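Local coordinates for protein BIFUNCTIONAL PROTEIN Proline utilization A (PutA) (Corynebacterium freiburgense, PDB 5UX5) that probably oxidises proline to glutamate in two steps, using an FAD-dependent proline dehydrogenase and an NAD-dependent aldehyde dehydrogenase carried on one chain, at residues S716-A721 / T761-L766; S729-V734 / P823-M828; S786-P791 / P803-N808. One frame throughout, in Å; residues are numbered along the deposited sequence.

Contact 1 (S716-A721 / T761-L766); sequences SAFGHA and TTMNGL
Met-763 lays its thioether over the end of helix 706-718: its CE methyl meets Phe-718 at CB, 3.4 Å away, and touches CG and CD1 of the ring obliquely. The chain leaves the backbone with CG anti to N and bends at the sulfur (chi3 -68°), which turns the methyl toward Phe-718 while CG and SD run along Ala-721 CA. Phe-718 is also covered on one ring face by Ala-717 CB. Gly-719 is where the chain leaves helical geometry, and 761-766 is an irregular loop between helices 740-750 and 772-779 of the aldehyde dehydrogenase domain, so the contact closes a loop over a helix C-terminus. Just past that end, Asn-764 ND2 donates to His-720 ND1 at 2.8 Å, with the amide nitrogen in the imidazole plane; the N-H is bent to 140° and the two planes are 50° apart. The same amide makes a weak bond to Gly-765 O, so ND2 serves two acceptors. Accepting at ND1 is consistent with a neutral imidazole protonated at NE2. Ala-721 points its CB into the loop, 3.5 Å from Asn-764 O and 4.0 Å from Leu-766 CD2, whose side chain lies about 10 Å from the bound NAD.

Contact 2 (S729-V734 / P823-M828); sequences SLVILV and PVLGIM
Strands 729-734 and 824-828 run parallel, their axes 4.6 Å apart at closest and inclined by 25°, and four backbone hydrogen bonds join them. Gly-826 N gives to Ser-729 O at 2.8 Å and Gly-826 O takes Val-731 N; Met-828 then repeats the pattern between Val-731 O and Leu-733 N. All four are nearly straight, and CA-H groups such as that of Leu-730, 3.2 Å from Gly-826 O, close in beside them. On one face Val-731 and Ile-827 lie side by side, their CG1 atoms 3.7 Å apart. Val-731 CG1 sits in the crowded position between N and the carbonyl carbon (chi1 59°), which also brings it 4.1 Å from Leu-825 CD1. Farther along, Leu-733 crosses Ile-827 obliquely, CD1 meeting CG2 at 3.7 Å. Helix 740-750 covers this face through Phe-740 and Leu-744. The other face carries Leu-730, Ile-732 and Met-828; the sulfur of Met-828 lies 4.1 Å from Ile-732 CG1, and Trp-839 of helix 833-841 packs on both residues. Ser-729 OG is hydrogen-bonded to Lys-695 NZ. With strand 696-700 pairing on the far edge of 729-734, this is the helix-flanked, largely parallel sheet of the catalytic domain in the aldehyde dehydrogenase fold.

Contact 3 (S786-P791 / P803-N808); sequences SWLVKP and PGIRDN
Ile-805 is gripped through both backbone polar atoms: its N donates to Val-789 O at 2.7 Å, on a carbonyl lone pair, while its O accepts Leu-788 N at 2.8 Å, nearly along the C=O axis. That second bond is bent, 139° at the hydrogen, and the same oxygen also receives Val-789 N in a weak bond. Farther along, Asp-807 N gives a straight bond to Ser-786 O at 2.9 Å, and the return bond, Ser-786 N to Asp-807 O, is weak. Two successive residues, Leu-788 and Val-789, thus face the single Ile-805, a classic beta bulge in an antiparallel pair; the chain turns a corner at Leu-788. This hairpin-like pair lies at the border of the aldehyde dehydrogenase catalytic sheet, with 804-807 pairing parallel to strand 824-830 on its other side. Trp-787 and Arg-806 form the non-hydrogen-bonded pair and extend the same way; the indole CZ3 and CH2 meet the arginine stem obliquely, CZ3 reaching Arg-806 CG at 3.4 Å. The guanidinium plane stands 68° from the ring; its NH1 bridges to Glu-785 and its NH2 bonds to Gly-777 O, which fix the end of the arginine. One indole face is covered by Lys-790 CG and Pro-791 CD. Gly-804 passes close to the proline, with Pro-791 CG 3.8 Å from its CA. Beside Asp-807, on the face that carries Val-789 and Ile-805, Leu-788 crosses the aspartate obliquely, CG to CB 3.8 Å, and touches Ile-805 CG2 with CD1. The carboxylate OD1 of Asp-807 is held by His-829 NE2. Val-789 CG1, anti to the backbone N (chi1 176°), packs 3.4 Å from Pro-803 O.

From the N terminus, helix 706-718 leads into strand 728-734, so the first segments of contacts 1 and 2 follow each other. The chain then passes through helix 740-750 to 761-766, where contact 1 closes back on the helix end. Contact 3 opens later and closes a short loop between 786-791 and 803-808, before 823-828 closes contact 2. Contacts 1 and 2 therefore cross, contacts 1 and 3 are in series, and contact 3 falls within the span of contact 2. Strand 824-830 joins 728-734 to 804-807, while Phe-718 and Met-763 pack on Pro-803, and Pro-823 meets Met-763, tying helix end, loop and sheet together.

Contact 1 (S716-A721 / T761-L766)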
ATOM      1  N   SER A 716      -2.446   6.132   7.119  1.00 29.74           N
ATOM      2  CA  SER A 716      -3.328   6.940   6.271  1.00 29.96           C
ATOM      3  C   SER A 716      -3.424   8.381   6.745  1.00 36.76           C
ATOM      4  O   SER A 716      -3.674   9.282   5.926  1.00 30.57           O
ATOM      5  CB  SER A 716      -4.743   6.359   6.211  1.00 27.59           C
ATOM      6  OG  SER A 716      -4.796   5.122   5.527  1.00 36.48           O
ATOM      7  N   ALA A 717      -3.251   8.602   8.055  1.00 30.86           N
ATOM      8  CA  ALA A 717      -3.304   9.940   8.607  1.00 28.20           C
ATOM      9  C   ALA A 717      -2.042  10.724   8.309  1.00 34.54           C
ATOM     10  O   ALA A 717      -2.112  11.938   8.056  1.00 37.18           O
ATOM     11  CB  ALA A 717      -3.515   9.879  10.122  1.00 31.07           C
ATOM     12  N   PHE A 718      -0.897  10.046   8.260  1.00 28.70           N
ATOM     13  CA  PHE A 718       0.385  10.711   8.415  1.00 28.82           C
ATOM     14  C   PHE A 718       1.348  10.536   7.239  1.00 33.38           C
ATOM     15  O   PHE A 718       2.386  11.209   7.214  1.00 30.21           O
ATOM     16  CB  PHE A 718       1.034  10.251   9.733  1.00 29.24           C
ATOM     17  CG  PHE A 718       0.222  10.619  10.957  1.00 33.67           C
ATOM     18  CD1 PHE A 718      -0.322  11.899  11.096  1.00 37.71           C
ATOM     19  CD2 PHE A 718      -0.054   9.680  11.942  1.00 36.94           C
ATOM     20  CE1 PHE A 718      -1.113  12.252  12.228  1.00 37.08           C
ATOM     21  CE2 PHE A 718      -0.839  10.018  13.077  1.00 37.44           C
ATOM     22  CZ  PHE A 718      -1.372  11.310  13.218  1.00 34.96           C
ATOM     23  N   GLY A 719       1.041   9.694   6.254  1.00 26.70           N
ATOM     24  CA  GLY A 719       1.865   9.681   5.059  1.00 26.15           C
ATOM     25  C   GLY A 719       1.883  11.054   4.411  1.00 30.44           C
ATOM     26  O   GLY A 719       0.877  11.761   4.389  1.00 32.22           O
ATOM     27  N   HIS A 720       3.053  11.463   3.932  1.00 34.71           N
ATOM     28  CA  HIS A 720       3.233  12.806   3.359  1.00 27.34           C
ATOM     29  C   HIS A 720       2.691  13.864   4.316  1.00 34.26           C
ATOM     30  O   HIS A 720       2.103  14.863   3.901  1.00 39.06           O
ATOM     31  CB  HIS A 720       2.592  12.913   1.972  1.00 26.57           C
ATOM     32  CG  HIS A 720       3.163  13.999   1.104  1.00 32.35           C
ATOM     33  ND1 HIS A 720       4.228  14.785   1.490  1.00 33.77           N
ATOM     34  CD2 HIS A 720       2.829  14.412  -0.147  1.00 27.94           C
ATOM     35  CE1 HIS A 720       4.503  15.654   0.533  1.00 32.67           C
ATOM     36  NE2 HIS A 720       3.675  15.444  -0.475  1.00 32.09           N
ATOM     37  N   ALA A 721       2.869  13.615   5.621  1.00 37.98           N
ATOM     38  CA  ALA A 721       2.481  14.531   6.701  1.00 30.76           C
ATOM     39  C   ALA A 721       1.001  14.900   6.661  1.00 37.43           C
ATOM     40  O   ALA A 721       0.618  15.977   7.104  1.00 46.12           O
ATOM     41  CB  ALA A 721       3.343  15.793   6.677  1.00 31.27           C
ATOM     42  N   THR A 761      13.825   9.526   7.745  1.00 31.69           N
ATOM     43  CA  THR A 761      12.495  10.127   7.850  1.00 31.44           C
ATOM     44  C   THR A 761      11.399   9.126   7.506  1.00 40.96           C
ATOM     45  O   THR A 761      11.412   8.505   6.431  1.00 32.59           O
ATOM     46  CB  THR A 761      12.363  11.340   6.907  1.00 31.73           C
ATOM     47  OG1 THR A 761      13.321  12.347   7.232  1.00 44.54           O
ATOM     48  CG2 THR A 761      11.004  11.947   7.035  1.00 32.83           C
ATOM     49  N   THR A 762      10.421   9.012   8.406  1.00 37.66           N
ATOM     50  CA  THR A 762       9.209   8.259   8.146  1.00 33.56           C
ATOM     51  C   THR A 762       7.959   9.130   8.141  1.00 37.24           C
ATOM     52  O   THR A 762       6.884   8.627   7.789  1.00 39.89           O
ATOM     53  CB  THR A 762       9.058   7.109   9.169  1.00 33.32           C
ATOM     54  OG1 THR A 762       9.340   7.574  10.494  1.00 42.16           O
ATOM     55  CG2 THR A 762      10.047   6.015   8.853  1.00 28.45           C
ATOM     56  N   MET A 763       8.052  10.401   8.555  1.00 37.79           N
ATOM     57  CA  MET A 763       7.034  11.416   8.258  1.00 36.82           C
ATOM     58  C   MET A 763       7.748  12.701   7.874  1.00 44.13           C
ATOM     59  O   MET A 763       8.444  13.291   8.705  1.00 47.04           O
ATOM     60  CB  MET A 763       6.069  11.697   9.408  1.00 30.84           C
ATOM     61  CG  MET A 763       4.977  12.643   8.929  1.00 39.67           C
ATOM     62  SD  MET A 763       4.157  13.617  10.162  1.00 48.40           S
ATOM     63  CE  MET A 763       3.304  12.358  11.018  1.00 39.31           C
ATOM     64  N   ASN A 764       7.581  13.121   6.618  1.00 35.27           N
ATOM     65  CA  ASN A 764       8.297  14.264   6.073  1.00 34.93           C
ATOM     66  C   ASN A 764       7.721  15.589   6.588  1.00 41.77           C
ATOM     67  O   ASN A 764       6.773  15.637   7.387  1.00 32.67           O
ATOM     68  CB  ASN A 764       8.300  14.191   4.545  1.00 34.16           C
ATOM     69  CG  ASN A 764       6.955  13.746   3.965  1.00 37.01           C
ATOM     70  OD1 ASN A 764       6.652  12.538   3.855  1.00 38.95           O
ATOM     71  ND2 ASN A 764       6.151  14.721   3.579  1.00 43.64           N
ATOM     72  N   GLY A 765       8.320  16.691   6.114  1.00 46.68           N
ATOM     73  CA  GLY A 765       7.889  18.017   6.491  1.00 34.56           C
ATOM     74  C   GLY A 765       6.797  18.544   5.579  1.00 42.97           C
ATOM     75  O   GLY A 765       6.328  17.872   4.661  1.00 38.58           O
ATOM     76  N   LEU A 766       6.375  19.772   5.852  1.00 41.24           N
ATOM     77  CA  LEU A 766       5.343  20.397   5.047  1.00 40.53           C
ATOM     78  C   LEU A 766       5.966  21.152   3.883  1.00 44.06           C
ATOM     79  O   LEU A 766       7.167  21.437   3.861  1.00 51.93           O
ATOM     80  CB  LEU A 766       4.481  21.343   5.875  1.00 41.26           C
ATOM     81  CG  LEU A 766       3.842  20.829   7.163  1.00 41.59           C
ATOM     82  CD1 LEU A 766       3.277  22.048   7.880  1.00 37.44           C
ATOM     83  CD2 LEU A 766       2.765  19.717   6.944  1.00 34.47           C
TER

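Contact 2 (S729-V734 / P823-M828)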
ATOM      1  N   SER A 729      -8.187  11.895   8.187  1.00 35.48           N
ATOM      2  CA  SER A 729      -8.219  12.978   9.143  1.00 32.87           C
ATOM      3  C   SER A 729      -9.028  12.608  10.359  1.00 38.71           C
ATOM      4  O   SER A 729      -8.827  13.174  11.437  1.00 48.70           O
ATOM      5  CB  SER A 729      -8.844  14.212   8.481  1.00 43.12           C
ATOM      6  OG  SER A 729      -8.004  15.353   8.528  1.00 56.39           O
ATOM      7  N   LEU A 730      -9.889  11.632  10.218  1.00 36.50           N
ATOM      8  CA  LEU A 730     -10.778  11.217  11.275  1.00 32.43           C
ATOM      9  C   LEU A 730     -10.714   9.704  11.379  1.00 35.08           C
ATOM     10  O   LEU A 730     -10.663   9.002  10.362  1.00 33.96           O
ATOM     11  CB  LEU A 730     -12.202  11.689  10.969  1.00 32.89           C
ATOM     12  CG  LEU A 730     -12.359  13.196  10.693  1.00 41.61           C
ATOM     13  CD1 LEU A 730     -13.653  13.502   9.970  1.00 48.33           C
ATOM     14  CD2 LEU A 730     -12.330  14.013  11.972  1.00 41.99           C
ATOM     15  N   VAL A 731     -10.681   9.213  12.609  1.00 34.44           N
ATOM     16  CA  VAL A 731     -10.980   7.827  12.936  1.00 40.25           C
ATOM     17  C   VAL A 731     -12.193   7.850  13.874  1.00 40.83           C
ATOM     18  O   VAL A 731     -12.209   8.587  14.873  1.00 42.27           O
ATOM     19  CB  VAL A 731      -9.736   7.103  13.535  1.00 42.34           C
ATOM     20  CG1 VAL A 731      -9.239   7.772  14.779  1.00 33.56           C
ATOM     21  CG2 VAL A 731      -9.969   5.613  13.805  1.00 32.08           C
ATOM     22  N   ILE A 732     -13.229   7.096  13.512  1.00 33.76           N
ATOM     23  CA  ILE A 732     -14.485   7.043  14.256  1.00 42.72           C
ATOM     24  C   ILE A 732     -14.568   5.651  14.857  1.00 44.85           C
ATOM     25  O   ILE A 732     -14.694   4.666  14.122  1.00 47.26           O
ATOM     26  CB  ILE A 732     -15.711   7.298  13.363  1.00 46.66           C
ATOM     27  CG1 ILE A 732     -15.583   8.566  12.539  1.00 44.70           C
ATOM     28  CG2 ILE A 732     -16.986   7.363  14.175  1.00 37.34           C
ATOM     29  CD1 ILE A 732     -16.713   8.669  11.573  1.00 38.00           C
ATOM     30  N   LEU A 733     -14.503   5.565  16.179  1.00 36.60           N
ATOM     31  CA  LEU A 733     -14.539   4.296  16.893  1.00 41.32           C
ATOM     32  C   LEU A 733     -15.951   4.034  17.391  1.00 44.45           C
ATOM     33  O   LEU A 733     -16.571   4.920  17.991  1.00 45.77           O
ATOM     34  CB  LEU A 733     -13.589   4.326  18.082  1.00 42.86           C
ATOM     35  CG  LEU A 733     -12.260   5.000  17.841  1.00 36.93           C
ATOM     36  CD1 LEU A 733     -11.502   5.018  19.144  1.00 38.75           C
ATOM     37  CD2 LEU A 733     -11.531   4.201  16.824  1.00 35.45           C
ATOM     38  N   VAL A 734     -16.467   2.836  17.132  1.00 42.66           N
ATOM     39  CA  VAL A 734     -17.775   2.442  17.646  1.00 44.09           C
ATOM     40  C   VAL A 734     -17.588   1.691  18.953  1.00 47.58           C
ATOM     41  O   VAL A 734     -16.813   0.724  19.023  1.00 42.11           O
ATOM     42  CB  VAL A 734     -18.557   1.592  16.635  1.00 39.86           C
ATOM     43  CG1 VAL A 734     -19.879   1.204  17.247  1.00 40.54           C
ATOM     44  CG2 VAL A 734     -18.790   2.366  15.337  1.00 38.56           C
ATOM     45  N   PRO A 823      -0.608  17.122   9.466  1.00 48.65           N
ATOM     46  CA  PRO A 823      -0.396  15.926  10.306  1.00 48.72           C
ATOM     47  C   PRO A 823      -1.248  15.914  11.578  1.00 47.38           C
ATOM     48  O   PRO A 823      -0.729  15.861  12.696  1.00 45.00           O
ATOM     49  CB  PRO A 823       1.101  16.014  10.624  1.00 45.76           C
ATOM     50  CG  PRO A 823       1.551  17.406  10.148  1.00 45.63           C
ATOM     51  CD  PRO A 823       0.357  18.181   9.772  1.00 41.09           C
ATOM     52  N   VAL A 824      -2.570  15.949  11.409  1.00 40.68           N
ATOM     53  CA  VAL A 824      -3.516  16.010  12.517  1.00 35.15           C
ATOM     54  C   VAL A 824      -4.623  15.000  12.267  1.00 36.52           C
ATOM     55  O   VAL A 824      -5.296  15.048  11.231  1.00 37.25           O
ATOM     56  CB  VAL A 824      -4.126  17.413  12.681  1.00 36.40           C
ATOM     57  CG1 VAL A 824      -4.997  17.485  13.938  1.00 44.78           C
ATOM     58  CG2 VAL A 824      -3.051  18.493  12.664  1.00 42.14           C
ATOM     59  N   LEU A 825      -4.837  14.126  13.235  1.00 34.58           N
ATOM     60  CA  LEU A 825      -5.877  13.118  13.212  1.00 36.38           C
ATOM     61  C   LEU A 825      -6.828  13.386  14.355  1.00 40.97           C
ATOM     62  O   LEU A 825      -6.388  13.690  15.460  1.00 51.48           O
ATOM     63  CB  LEU A 825      -5.281  11.732  13.376  1.00 41.20           C
ATOM     64  CG  LEU A 825      -6.242  10.595  13.674  1.00 43.23           C
ATOM     65  CD1 LEU A 825      -7.067  10.298  12.438  1.00 42.35           C
ATOM     66  CD2 LEU A 825      -5.430   9.386  14.106  1.00 46.59           C
ATOM     67  N   GLY A 826      -8.126  13.274  14.105  1.00 43.44           N
ATOM     68  CA  GLY A 826      -9.135  13.450  15.146  1.00 45.54           C
ATOM     69  C   GLY A 826      -9.883  12.152  15.395  1.00 43.42           C
ATOM     70  O   GLY A 826     -10.224  11.434  14.450  1.00 40.00           O
ATOM     71  N   ILE A 827     -10.165  11.870  16.666  1.00 42.69           N
ATOM     72  CA  ILE A 827     -10.917  10.683  17.061  1.00 43.26           C
ATOM     73  C   ILE A 827     -12.316  11.111  17.446  1.00 45.57           C
ATOM     74  O   ILE A 827     -12.484  12.026  18.254  1.00 40.71           O
ATOM     75  CB  ILE A 827     -10.265   9.940  18.237  1.00 43.59           C
ATOM     76  CG1 ILE A 827      -8.786   9.681  17.954  1.00 37.65           C
ATOM     77  CG2 ILE A 827     -11.036   8.641  18.525  1.00 38.57           C
ATOM     78  CD1 ILE A 827      -8.073   9.005  19.083  1.00 38.17           C
ATOM     79  N   MET A 828     -13.312  10.459  16.862  1.00 49.72           N
ATOM     80  CA  MET A 828     -14.701  10.621  17.250  1.00 39.93           C
ATOM     81  C   MET A 828     -15.165   9.328  17.891  1.00 43.60           C
ATOM     82  O   MET A 828     -14.720   8.246  17.504  1.00 53.87           O
ATOM     83  CB  MET A 828     -15.578  10.969  16.053  1.00 39.24           C
ATOM     84  CG  MET A 828     -14.977  12.023  15.173  1.00 43.07           C
ATOM     85  SD  MET A 828     -16.038  12.430  13.776  1.00 48.16           S
ATOM     86  CE  MET A 828     -17.296  13.437  14.550  1.00 43.73           C
TER

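Contact 3 (S786-P791 / P803-N808)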
ATOM      1  N   SER A 786      -9.279  17.160  23.646  1.00 60.42           N
ATOM      2  CA  SER A 786      -7.970  17.138  24.285  1.00 61.33           C
ATOM      3  C   SER A 786      -6.961  16.577  23.289  1.00 58.96           C
ATOM      4  O   SER A 786      -7.327  15.858  22.359  1.00 59.26           O
ATOM      5  CB  SER A 786      -7.994  16.326  25.586  1.00 56.64           C
ATOM      6  OG  SER A 786      -8.750  15.143  25.396  1.00 59.70           O
ATOM      7  N   TRP A 787      -5.687  16.940  23.471  1.00 58.73           N
ATOM      8  CA  TRP A 787      -4.605  16.346  22.692  1.00 47.71           C
ATOM      9  C   TRP A 787      -4.176  15.043  23.355  1.00 49.28           C
ATOM     10  O   TRP A 787      -3.678  15.062  24.484  1.00 47.50           O
ATOM     11  CB  TRP A 787      -3.392  17.272  22.587  1.00 46.96           C
ATOM     12  CG  TRP A 787      -3.502  18.434  21.659  1.00 50.14           C
ATOM     13  CD1 TRP A 787      -3.392  19.749  21.987  1.00 53.39           C
ATOM     14  CD2 TRP A 787      -3.712  18.398  20.236  1.00 51.43           C
ATOM     15  NE1 TRP A 787      -3.537  20.542  20.866  1.00 53.70           N
ATOM     16  CE2 TRP A 787      -3.734  19.739  19.780  1.00 50.32           C
ATOM     17  CE3 TRP A 787      -3.897  17.366  19.307  1.00 50.31           C
ATOM     18  CZ2 TRP A 787      -3.928  20.072  18.445  1.00 54.00           C
ATOM     19  CZ3 TRP A 787      -4.095  17.699  17.969  1.00 51.77           C
ATOM     20  CH2 TRP A 787      -4.112  19.039  17.552  1.00 55.16           C
ATOM     21  N   LEU A 788      -4.365  13.917  22.655  1.00 51.64           N
ATOM     22  CA  LEU A 788      -3.708  12.671  23.053  1.00 49.68           C
ATOM     23  C   LEU A 788      -2.232  12.707  22.690  1.00 44.48           C
ATOM     24  O   LEU A 788      -1.392  12.135  23.395  1.00 45.22           O
ATOM     25  CB  LEU A 788      -4.367  11.464  22.382  1.00 45.43           C
ATOM     26  CG  LEU A 788      -5.793  11.136  22.788  1.00 45.32           C
ATOM     27  CD1 LEU A 788      -6.243   9.895  22.048  1.00 41.45           C
ATOM     28  CD2 LEU A 788      -5.871  10.969  24.292  1.00 44.75           C
ATOM     29  N   VAL A 789      -1.912  13.323  21.559  1.00 42.27           N
ATOM     30  CA  VAL A 789      -0.549  13.648  21.168  1.00 41.95           C
ATOM     31  C   VAL A 789      -0.635  15.050  20.579  1.00 46.93           C
ATOM     32  O   VAL A 789      -1.438  15.278  19.668  1.00 49.83           O
ATOM     33  CB  VAL A 789       0.022  12.650  20.136  1.00 47.20           C
ATOM     34  CG1 VAL A 789       1.399  13.075  19.675  1.00 46.15           C
ATOM     35  CG2 VAL A 789       0.042  11.219  20.682  1.00 39.57           C
ATOM     36  N   LYS A 790       0.168  16.026  21.131  1.00 43.84           N
ATOM     37  CA  LYS A 790       0.063  17.423  20.680  1.00 45.48           C
ATOM     38  C   LYS A 790       1.170  17.732  19.678  1.00 44.76           C
ATOM     39  O   LYS A 790       2.342  17.473  19.957  1.00 51.47           O
ATOM     40  CB  LYS A 790       0.136  18.397  21.863  1.00 46.85           C
ATOM     41  CG  LYS A 790      -0.007  19.904  21.500  1.00 48.55           C
ATOM     42  CD  LYS A 790       0.159  20.820  22.720  1.00 53.79           C
ATOM     43  CE  LYS A 790       0.726  22.207  22.343  1.00 61.49           C
ATOM     44  NZ  LYS A 790      -0.268  23.343  22.215  1.00 65.99           N
ATOM     45  N   PRO A 791       0.851  18.290  18.518  1.00 45.44           N
ATOM     46  CA  PRO A 791       1.888  18.556  17.516  1.00 45.39           C
ATOM     47  C   PRO A 791       2.903  19.532  18.068  1.00 47.85           C
ATOM     48  O   PRO A 791       2.570  20.386  18.879  1.00 45.60           O
ATOM     49  CB  PRO A 791       1.115  19.180  16.354  1.00 41.61           C
ATOM     50  CG  PRO A 791      -0.335  18.947  16.667  1.00 47.70           C
ATOM     51  CD  PRO A 791      -0.460  18.838  18.128  1.00 43.54           C
ATOM     52  N   PRO A 803       3.417  14.955  14.590  1.00 48.61           N
ATOM     53  CA  PRO A 803       1.981  14.696  14.411  1.00 42.12           C
ATOM     54  C   PRO A 803       1.223  14.890  15.706  1.00 48.53           C
ATOM     55  O   PRO A 803       1.785  14.782  16.798  1.00 62.48           O
ATOM     56  CB  PRO A 803       1.931  13.228  13.988  1.00 43.27           C
ATOM     57  CG  PRO A 803       3.199  12.621  14.592  1.00 43.38           C
ATOM     58  CD  PRO A 803       4.225  13.712  14.617  1.00 46.00           C
ATOM     59  N   GLY A 804      -0.092  15.112  15.577  1.00 37.28           N
ATOM     60  CA  GLY A 804      -0.955  15.238  16.731  1.00 38.50           C
ATOM     61  C   GLY A 804      -2.228  14.426  16.578  1.00 37.77           C
ATOM     62  O   GLY A 804      -2.600  14.039  15.489  1.00 36.44           O
ATOM     63  N   ILE A 805      -2.892  14.167  17.699  1.00 38.78           N
ATOM     64  CA  ILE A 805      -4.154  13.425  17.712  1.00 38.42           C
ATOM     65  C   ILE A 805      -5.120  14.119  18.684  1.00 55.46           C
ATOM     66  O   ILE A 805      -4.849  14.186  19.892  1.00 51.40           O
ATOM     67  CB  ILE A 805      -3.949  11.952  18.104  1.00 37.80           C
ATOM     68  CG1 ILE A 805      -3.018  11.259  17.117  1.00 36.20           C
ATOM     69  CG2 ILE A 805      -5.272  11.217  18.257  1.00 37.75           C
ATOM     70  CD1 ILE A 805      -2.659   9.890  17.543  1.00 35.73           C
ATOM     71  N   ARG A 806      -6.225  14.666  18.150  1.00 57.38           N
ATOM     72  CA  ARG A 806      -7.352  15.157  18.947  1.00 50.67           C
ATOM     73  C   ARG A 806      -8.310  14.036  19.308  1.00 53.84           C
ATOM     74  O   ARG A 806      -8.650  13.194  18.465  1.00 58.34           O
ATOM     75  CB  ARG A 806      -8.177  16.166  18.174  1.00 44.95           C
ATOM     76  CG  ARG A 806      -7.443  17.282  17.656  1.00 43.99           C
ATOM     77  CD  ARG A 806      -8.379  18.113  16.846  1.00 46.57           C
ATOM     78  NE  ARG A 806      -7.609  19.242  16.375  1.00 48.80           N
ATOM     79  CZ  ARG A 806      -7.931  20.499  16.590  1.00 48.34           C
ATOM     80  NH1 ARG A 806      -9.050  20.789  17.247  1.00 55.31           N
ATOM     81  NH2 ARG A 806      -7.132  21.453  16.128  1.00 43.69           N
ATOM     82  N   ASP A 807      -8.817  14.089  20.534  1.00 47.11           N
ATOM     83  CA  ASP A 807      -9.825  13.173  21.046  1.00 47.26           C
ATOM     84  C   ASP A 807     -11.148  13.916  21.270  1.00 51.90           C
ATOM     85  O   ASP A 807     -11.172  15.120  21.567  1.00 51.08           O
ATOM     86  CB  ASP A 807      -9.293  12.530  22.343  1.00 44.57           C
ATOM     87  CG  ASP A 807      -9.986  11.240  22.717  1.00 46.13           C
ATOM     88  OD1 ASP A 807     -10.775  10.702  21.914  1.00 48.34           O
ATOM     89  OD2 ASP A 807      -9.675  10.727  23.818  1.00 45.45           O
ATOM     90  N   ASN A 808     -12.258  13.180  21.139  1.00 55.67           N
ATOM     91  CA  ASN A 808     -13.606  13.700  21.399  1.00 59.39           C
ATOM     92  C   ASN A 808     -14.014  14.782  20.389  1.00 60.12           C
ATOM     93  O   ASN A 808     -14.690  15.755  20.733  1.00 59.00           O
ATOM     94  CB  ASN A 808     -13.711  14.209  22.838  1.00 48.41           C
ATOM     95  CG  ASN A 808     -13.541  13.095  23.852  1.00 51.16           C
ATOM     96  OD1 ASN A 808     -14.121  12.016  23.714  1.00 59.70           O
ATOM     97  ND2 ASN A 808     -12.693  13.325  24.842  1.00 49.99           N
TER